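Local coordinates for phosphoenolpyruvate-protein phosphotransferase (Coxiella burnetii, PDB 3TRC) that probably transfers the phosphoryl group of phosphoenolpyruvate to a protein histidine, and is represented here by its GAF domain, at residues 32-37 and 41-46; 77-82 and 93-98. All blocks are in the same frame, centred on the assembly; numbering follows the deposited sequence.

Contact 1 of 2, residues 32-37 and 41-46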
loop_
_atom_site.group_PDB
_atom_site.type_symbol
_atom_site.label_atom_id
_atom_site.label_comp_id
_atom_site.label_asym_id
_atom_site.label_seq_id
_atom_site.Cartn_x
_atom_site.Cartn_y
_atom_site.Cartn_z
ATOM N N VAL A 32 15.122 6.367 -3.058
ATOM C CA VAL A 32 15.217 7.598 -3.831
ATOM C C VAL A 32 13.931 8.407 -3.689
ATOM O O VAL A 32 13.967 9.611 -3.429
ATOM C CB VAL A 32 15.488 7.319 -5.325
ATOM C CG1 VAL A 32 15.306 8.592 -6.145
ATOM C CG2 VAL A 32 16.893 6.765 -5.517
ATOM N N ARG A 33 12.797 7.732 -3.856
ATOM C CA ARG A 33 11.494 8.395 -3.824
ATOM C C ARG A 33 11.209 9.012 -2.465
ATOM O O ARG A 33 10.697 10.128 -2.380
ATOM C CB ARG A 33 10.373 7.417 -4.205
ATOM C CG ARG A 33 10.359 7.023 -5.668
ATOM C CD ARG A 33 10.208 8.234 -6.575
ATOM N NE ARG A 33 10.055 7.847 -7.973
ATOM C CZ ARG A 33 10.498 8.565 -9.001
ATOM N NH1 ARG A 33 11.132 9.709 -8.789
ATOM N NH2 ARG A 33 10.311 8.137 -10.243
ATOM N N LEU A 34 11.517 8.280 -1.397
ATOM C CA LEU A 34 11.311 8.802 -0.052
ATOM C C LEU A 34 12.064 10.107 0.138
ATOM O O LEU A 34 11.509 11.091 0.624
ATOM C CB LEU A 34 11.731 7.788 1.017
ATOM C CG LEU A 34 10.688 6.727 1.360
ATOM C CD1 LEU A 34 11.115 5.890 2.555
ATOM C CD2 LEU A 34 9.380 7.396 1.638
ATOM N N CYS A 35 13.335 10.117 -0.249
ATOM C CA CYS A 35 14.143 11.321 -0.089
ATOM C C CYS A 35 13.582 12.487 -0.893
ATOM O O CYS A 35 13.571 13.623 -0.425
ATOM C CB CYS A 35 15.598 11.053 -0.470
ATOM S SG CYS A 35 16.460 10.125 0.801
ATOM N N GLU A 36 13.119 12.207 -2.105
ATOM C CA GLU A 36 12.565 13.251 -2.956
ATOM C C GLU A 36 11.249 13.789 -2.419
ATOM O O GLU A 36 10.988 14.992 -2.483
ATOM C CB GLU A 36 12.322 12.714 -4.370
ATOM C CG GLU A 36 13.574 12.420 -5.158
ATOM C CD GLU A 36 13.265 11.724 -6.471
ATOM O OE1 GLU A 36 12.218 11.048 -6.556
ATOM O OE2 GLU A 36 14.067 11.854 -7.417
ATOM N N ALA A 37 10.413 12.885 -1.914
ATOM C CA ALA A 37 9.002 13.184 -1.687
ATOM C C ALA A 37 8.643 13.677 -0.284
ATOM O O ALA A 37 7.720 14.479 -0.130
ATOM C CB ALA A 37 8.137 11.975 -2.067
ATOM N N ASP A 41 16.936 13.638 3.666
ATOM C CA ASP A 41 18.281 13.750 3.099
ATOM C C ASP A 41 18.986 12.419 2.871
ATOM O O ASP A 41 19.871 12.327 2.021
ATOM C CB ASP A 41 19.138 14.685 3.943
ATOM C CG ASP A 41 18.499 16.039 4.107
ATOM O OD1 ASP A 41 18.174 16.672 3.076
ATOM O OD2 ASP A 41 18.278 16.452 5.258
ATOM N N ALA A 42 18.583 11.391 3.609
ATOM C CA ALA A 42 19.092 10.050 3.367
ATOM C C ALA A 42 18.033 9.006 3.686
ATOM O O ALA A 42 17.189 9.202 4.555
ATOM C CB ALA A 42 20.369 9.796 4.179
ATOM N N CYS A 43 18.051 7.909 2.944
ATOM C CA CYS A 43 17.161 6.799 3.226
ATOM C C CYS A 43 17.896 5.526 2.867
ATOM O O CYS A 43 18.481 5.424 1.792
ATOM C CB CYS A 43 15.858 6.918 2.434
ATOM S SG CYS A 43 14.673 5.611 2.789
ATOM N N SER A 44 17.879 4.572 3.788
ATOM C CA SER A 44 18.584 3.309 3.614
ATOM C C SER A 44 17.680 2.143 3.971
ATOM O O SER A 44 16.808 2.262 4.831
ATOM C CB SER A 44 19.842 3.272 4.495
ATOM O OG SER A 44 20.708 4.354 4.171
ATOM N N LEU A 45 17.898 1.015 3.307
ATOM C CA LEU A 45 17.110 -0.179 3.563
ATOM C C LEU A 45 18.066 -1.326 3.852
ATOM O O LEU A 45 18.973 -1.598 3.068
ATOM C CB LEU A 45 16.218 -0.491 2.356
ATOM C CG LEU A 45 15.066 -1.469 2.595
ATOM C CD1 LEU A 45 13.957 -1.248 1.577
ATOM C CD2 LEU A 45 15.560 -2.906 2.567
ATOM N N PHE A 46 17.875 -1.961 5.005
ATOM C CA PHE A 46 18.708 -3.074 5.432
ATOM C C PHE A 46 17.873 -4.333 5.407
ATOM O O PHE A 46 16.682 -4.302 5.724
ATOM C CB PHE A 46 19.205 -2.858 6.865
ATOM C CG PHE A 46 20.187 -1.729 7.013
ATOM C CD1 PHE A 46 19.752 -0.431 7.198
ATOM C CD2 PHE A 46 21.554 -1.979 6.990
ATOM C CE1 PHE A 46 20.661 0.610 7.349
ATOM C CE2 PHE A 46 22.467 -0.949 7.130
ATOM C CZ PHE A 46 22.027 0.343 7.316
#
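The sulfur of Cys35 sits almost squarely over one face of the peptide group that joins Ala42 to Cys43, with Cys35 SG 3.5 Å from both Ala42 C and Cys43 N. It also reaches the Cys43 side chain, SG to CB 3.6 Å. The flat guanidinium of Arg33, on the side of the helix turned off the strand, takes Glu36 OE1 at its edge and in plane, and Glu16 adds a second carboxylate. The helix runs nearly antiparallel to the strand, at 156°, with their axes 7.5 Å apart. This is the GAF-domain layout: the chain turns after helix 23-37 and strand 42-49 runs back under it within the central antiparallel sheet, starting with a classic beta bulge, Asp41 and Ala42 both facing Gln133. Cys43 points its sulfur anti to its backbone N (chi1 -177°), which turns SG away from Cys35 SG toward Leu34 CD1, 3.6 Å off in the conformers described; both residues were modelled in two. Here Cys35 SG and Cys43 SG stand 5.2 Å apart, unbonded, although these cysteines form a disulfide in a deposited structure of this protein. Leu130 of strand 125-134 touches both Leu34 and Cys43.

Contact 2 of 2, residues 77-82 and 93-98; sequences EGLIGL and ADAPLH. With NA (sodium ion), chain C; PO4 (phosphate ion), chain B.
Leu79 lays its CD1 methyl over the centre of one face of the His98 imidazole, 3.9 Å from the ring centroid and 8° off the ring normal, a well-centred CH-pi contact. Leu82, one turn farther along the same helix, crosses His98 at about a right angle and brings CD2 obliquely to His98 CE1 at 3.8 Å. In Leu79 and Leu82 alike CG lies anti to the backbone N (chi1 -168° and -171°), which sends both branched ends out of helix 78-86 to the loop that follows strand 90-92. The other branch of Leu79 is used as well: CD2 meets Ala95 CB at 3.8 Å, in the short 3-10 turn 95-97. Ile90 and Leu92 of that strand and Phe115 close in around Leu79. At the start of the helix, the Leu79 and Ile80 amides point nearly straight at a phosphate, Leu79 N to O4 2.8 Å and Ile80 N to O3 2.9 Å; Lys102 N and Arg104 also hold this ion, which probably came from the crystallisation liquor. Gly81 O binds a sodium ion together with Tyr55 and Glu85. His98 ND1 accepts a bond from the Ala100 amide, which helps to fix the rotation of the ring. Across the segments the ring meets carbon alone; as an acceptor ND1 should carry no proton, consistent with a neutral ring protonated on NE2.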
loop_
_atom_site.group_PDB
_atom_site.type_symbol
_atom_site.label_atom_id
_atom_site.label_comp_id
_atom_site.label_asym_id
_atom_site.label_seq_id
_atom_site.Cartn_x
_atom_site.Cartn_y
_atom_site.Cartn_z
ATOM N N GLU A 77 22.535 -4.241 18.166
ATOM C CA GLU A 77 23.495 -3.174 18.428
ATOM C C GLU A 77 23.105 -1.839 17.817
ATOM O O GLU A 77 22.532 -1.776 16.729
ATOM C CB GLU A 77 24.892 -3.573 17.949
ATOM C CG GLU A 77 25.461 -4.781 18.665
ATOM C CD GLU A 77 26.953 -4.930 18.440
ATOM O OE1 GLU A 77 27.512 -4.166 17.623
ATOM O OE2 GLU A 77 27.565 -5.809 19.083
ATOM N N GLY A 78 23.430 -0.767 18.527
ATOM C CA GLY A 78 23.152 0.568 18.040
ATOM C C GLY A 78 21.677 0.903 17.959
ATOM O O GLY A 78 20.811 0.152 18.407
ATOM N N LEU A 79 21.391 2.058 17.373
ATOM C CA LEU A 79 20.031 2.539 17.259
ATOM C C LEU A 79 19.246 1.683 16.266
ATOM O O LEU A 79 18.087 1.349 16.498
ATOM C CB LEU A 79 20.051 4.000 16.812
ATOM C CG LEU A 79 18.747 4.780 16.894
ATOM C CD1 LEU A 79 18.116 4.642 18.281
ATOM C CD2 LEU A 79 19.016 6.242 16.557
ATOM N N ILE A 80 19.877 1.340 15.151
ATOM C CA ILE A 80 19.222 0.492 14.164
ATOM C C ILE A 80 18.896 -0.881 14.760
ATOM O O ILE A 80 17.804 -1.420 14.547
ATOM C CB ILE A 80 20.054 0.393 12.867
ATOM C CG1 ILE A 80 20.051 1.757 12.172
ATOM C CG2 ILE A 80 19.502 -0.681 11.948
ATOM C CD1 ILE A 80 21.000 1.883 10.994
ATOM N N GLY A 81 19.834 -1.428 15.530
ATOM C CA GLY A 81 19.588 -2.656 16.265
ATOM C C GLY A 81 18.412 -2.516 17.216
ATOM O O GLY A 81 17.606 -3.431 17.367
ATOM N N LEU A 82 18.298 -1.359 17.856
ATOM C CA LEU A 82 17.207 -1.147 18.800
ATOM C C LEU A 82 15.851 -1.153 18.089
ATOM O O LEU A 82 14.885 -1.724 18.594
ATOM C CB LEU A 82 17.426 0.142 19.591
ATOM C CG LEU A 82 16.479 0.402 20.760
ATOM C CD1 LEU A 82 16.482 -0.773 21.742
ATOM C CD2 LEU A 82 16.852 1.706 21.455
ATOM N N ALA A 93 14.577 13.511 17.054
ATOM C CA ALA A 93 15.019 14.774 16.477
ATOM C C ALA A 93 16.542 14.856 16.368
ATOM O O ALA A 93 17.071 15.545 15.498
ATOM C CB ALA A 93 14.491 15.942 17.290
ATOM N N ASP A 94 17.246 14.156 17.252
ATOM C CA ASP A 94 18.707 14.194 17.243
ATOM C C ASP A 94 19.302 12.836 17.621
ATOM O O ASP A 94 19.683 12.607 18.775
ATOM C CB ASP A 94 19.208 15.282 18.198
ATOM C CG ASP A 94 20.547 15.864 17.780
ATOM O OD1 ASP A 94 21.290 15.211 17.016
ATOM O OD2 ASP A 94 20.866 16.983 18.234
ATOM N N ALA A 95 19.393 11.950 16.634
ATOM C CA ALA A 95 19.849 10.578 16.851
ATOM C C ALA A 95 21.191 10.450 17.576
ATOM O O ALA A 95 21.329 9.607 18.454
ATOM C CB ALA A 95 19.886 9.805 15.524
ATOM N N PRO A 96 22.186 11.275 17.206
ATOM C CA PRO A 96 23.495 11.137 17.856
ATOM C C PRO A 96 23.453 11.323 19.372
ATOM O O PRO A 96 24.374 10.870 20.054
ATOM C CB PRO A 96 24.326 12.238 17.197
ATOM C CG PRO A 96 23.720 12.376 15.836
ATOM C CD PRO A 96 22.237 12.226 16.081
ATOM N N LEU A 97 22.410 11.965 19.890
ATOM C CA LEU A 97 22.293 12.158 21.334
ATOM C C LEU A 97 21.686 10.950 22.047
ATOM O O LEU A 97 21.721 10.872 23.273
ATOM C CB LEU A 97 21.488 13.420 21.658
ATOM C CG LEU A 97 21.986 14.716 21.012
ATOM C CD1 LEU A 97 21.176 15.904 21.508
ATOM C CD2 LEU A 97 23.468 14.915 21.293
ATOM N N HIS A 98 21.131 10.011 21.285
ATOM C CA HIS A 98 20.544 8.813 21.880
ATOM C C HIS A 98 21.649 7.917 22.411
ATOM O O HIS A 98 22.662 7.725 21.744
ATOM C CB HIS A 98 19.698 8.053 20.853
ATOM C CG HIS A 98 18.823 6.993 21.453
ATOM N ND1 HIS A 98 19.305 5.769 21.866
ATOM C CD2 HIS A 98 17.491 6.974 21.699
ATOM C CE1 HIS A 98 18.310 5.045 22.348
ATOM N NE2 HIS A 98 17.199 5.754 22.260
HETATM NA NA NA C . 18.346 -5.988 16.225
HETATM P P PO4 B . 23.818 2.731 14.843
HETATM O O1 PO4 B . 24.946 1.743 14.985
HETATM O O2 PO4 B . 24.193 3.789 13.826
HETATM O O3 PO4 B . 22.558 2.039 14.396
HETATM O O4 PO4 B . 23.567 3.419 16.162
#

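How the contacts relate
The centres of the two contacts lie about 18 Å apart within one GAF domain, and along the chain contact 1 closes before contact 2 opens. They share the central antiparallel sheet, whose strand 42-49 is half of contact 1. Contact 1 packs helix 23-37 on one face, where helix 142-164 also lies; contact 2 sits over the opposite face, joining helix 78-86 to the loop between strands 90-92 and 114-122. Strand 125-134 serves both sides, with Leu130 under Leu34, and Ile129 and Val131 under Ile80. The contacts also touch directly, Phe46 CE1 to Ile80 CD1 at 3.9 Å. The helical layer and the side holding phosphate and sodium in this crystal thus rest on shared strands.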